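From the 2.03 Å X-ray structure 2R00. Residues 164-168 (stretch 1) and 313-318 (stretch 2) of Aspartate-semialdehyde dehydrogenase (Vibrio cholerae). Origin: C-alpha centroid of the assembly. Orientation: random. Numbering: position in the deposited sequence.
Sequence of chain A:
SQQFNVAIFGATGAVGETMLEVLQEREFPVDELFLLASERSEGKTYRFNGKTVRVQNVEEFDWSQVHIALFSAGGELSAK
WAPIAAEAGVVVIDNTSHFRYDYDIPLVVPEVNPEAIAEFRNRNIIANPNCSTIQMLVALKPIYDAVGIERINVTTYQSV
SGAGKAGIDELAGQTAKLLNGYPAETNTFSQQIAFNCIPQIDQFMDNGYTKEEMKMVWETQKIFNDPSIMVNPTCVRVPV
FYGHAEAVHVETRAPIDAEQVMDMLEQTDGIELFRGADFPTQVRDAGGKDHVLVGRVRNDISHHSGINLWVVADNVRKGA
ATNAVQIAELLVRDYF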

# COMPACT_ATOMS: atom_id res chain seq x y z
N GLY A 164 -14.78 -10.88 -0.81
CA GLY A 164 -14.76 -9.42 -0.86
C GLY A 164 -14.80 -8.82 -2.26
O GLY A 164 -14.79 -7.60 -2.42
N LYS A 165 -14.87 -9.69 -3.27
CA LYS A 165 -14.83 -9.29 -4.69
C LYS A 165 -16.04 -8.43 -5.11
O LYS A 165 -16.00 -7.79 -6.17
CB LYS A 165 -14.73 -10.53 -5.59
CG LYS A 165 -13.58 -11.50 -5.28
CD LYS A 165 -12.24 -11.02 -5.81
CE LYS A 165 -11.39 -10.36 -4.74
NZ LYS A 165 -10.77 -11.32 -3.78
N ALA A 166 -17.09 -8.43 -4.29
CA ALA A 166 -18.31 -7.67 -4.57
C ALA A 166 -18.38 -6.36 -3.79
O ALA A 166 -19.11 -5.44 -4.18
CB ALA A 166 -19.54 -8.53 -4.27
N GLY A 167 -17.65 -6.29 -2.68
CA GLY A 167 -17.56 -5.08 -1.85
C GLY A 167 -18.84 -4.58 -1.20
O GLY A 167 -18.83 -3.53 -0.54
N ILE A 168 -19.93 -5.33 -1.37
CA ILE A 168 -21.26 -4.95 -0.86
C ILE A 168 -21.88 -6.09 -0.03
O ILE A 168 -23.00 -5.97 0.46
CB ILE A 168 -22.21 -4.49 -2.02
CG1 ILE A 168 -23.30 -3.54 -1.50
CG2 ILE A 168 -22.79 -5.68 -2.80
CD1 ILE A 168 -23.83 -2.57 -2.55
N ALA A 313 -11.25 -0.32 -7.05
CA ALA A 313 -12.47 -0.92 -7.59
C ALA A 313 -13.26 -1.47 -6.42
O ALA A 313 -12.74 -2.32 -5.67
CB ALA A 313 -12.15 -2.03 -8.57
N ASP A 314 -14.49 -0.98 -6.25
CA ASP A 314 -15.37 -1.50 -5.22
C ASP A 314 -15.91 -2.86 -5.64
O ASP A 314 -15.72 -3.85 -4.93
CB ASP A 314 -16.52 -0.52 -4.92
CG ASP A 314 -17.39 -0.97 -3.75
OD1 ASP A 314 -16.83 -1.49 -2.75
OD2 ASP A 314 -18.62 -0.82 -3.84
N ASN A 315 -16.57 -2.92 -6.79
CA ASN A 315 -17.04 -4.19 -7.33
C ASN A 315 -16.10 -4.73 -8.40
O ASN A 315 -16.18 -4.34 -9.57
CB ASN A 315 -18.49 -4.11 -7.84
CG ASN A 315 -19.12 -5.48 -8.02
OD1 ASN A 315 -20.26 -5.72 -7.59
ND2 ASN A 315 -18.38 -6.40 -8.63
N VAL A 316 -15.22 -5.63 -7.97
CA VAL A 316 -14.18 -6.19 -8.83
C VAL A 316 -14.75 -6.97 -10.01
O VAL A 316 -14.25 -6.87 -11.13
CB VAL A 316 -13.18 -7.06 -8.02
CG1 VAL A 316 -12.09 -7.60 -8.92
CG2 VAL A 316 -12.56 -6.26 -6.89
N ARG A 317 -15.81 -7.73 -9.75
CA ARG A 317 -16.47 -8.53 -10.78
C ARG A 317 -17.09 -7.66 -11.89
O ARG A 317 -17.00 -8.01 -13.07
CB ARG A 317 -17.52 -9.45 -10.16
CG ARG A 317 -16.95 -10.39 -9.10
CD ARG A 317 -18.02 -11.29 -8.49
NE ARG A 317 -17.55 -11.96 -7.27
CZ ARG A 317 -16.82 -13.08 -7.23
NH1 ARG A 317 -16.45 -13.70 -8.35
NH2 ARG A 317 -16.45 -13.59 -6.06
N LYS A 318 -17.69 -6.54 -11.49
CA LYS A 318 -18.36 -5.63 -12.43
C LYS A 318 -17.36 -4.92 -13.34
O LYS A 318 -17.67 -4.62 -14.50
CB LYS A 318 -19.25 -4.63 -11.68
CG LYS A 318 -20.33 -3.99 -12.57
CD LYS A 318 -21.59 -3.62 -11.78
CE LYS A 318 -22.76 -3.36 -12.73
NZ LYS A 318 -23.97 -2.87 -12.02

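Two segments separated by almost 150 residues in sequence are joined here by a single hydrogen bond, and it is made entirely of backbone: Val316 N donates to Lys165 O at 2.9 Å, with a somewhat bent N-H...O angle of 131°. The bond illustrates a general principle. The first amides of a helix have no preceding turn to supply carbonyl acceptors, so their N-H groups must find partners elsewhere. Val316 opens the helix, directly after Asn315 at the N-cap position, and an irregular loop provides the missing oxygen.

The register runs antiparallel from this bond, with Lys165 nearest Val316, Ala166 nearest Asn315 and Gly167 nearest Asp314. At Gly167 the Asp314 carboxylate occupies the place of a side chain: an ideal CB would lie 2.5 Å from Asp314 OD1, a clash, and the positive phi independently favours glycine. Its carbonyl sits near the carboxylate, Gly167 O to Asp314 OD1 being 3.6 Å, a proximity of two oxygens rather than a bond.

Beyond the backbone, packing dominates. The CA-to-CB bond of Lys165 points toward the other stretch, on the side of the Arg317 guanidinium, while the end of the side chain leads away. The aliphatic base of this side chain covers one face of the Arg317 guanidinium, with Lys165 CB 3.5 Å from Arg317 NH2, so two cationic residues meet without bringing their charges together.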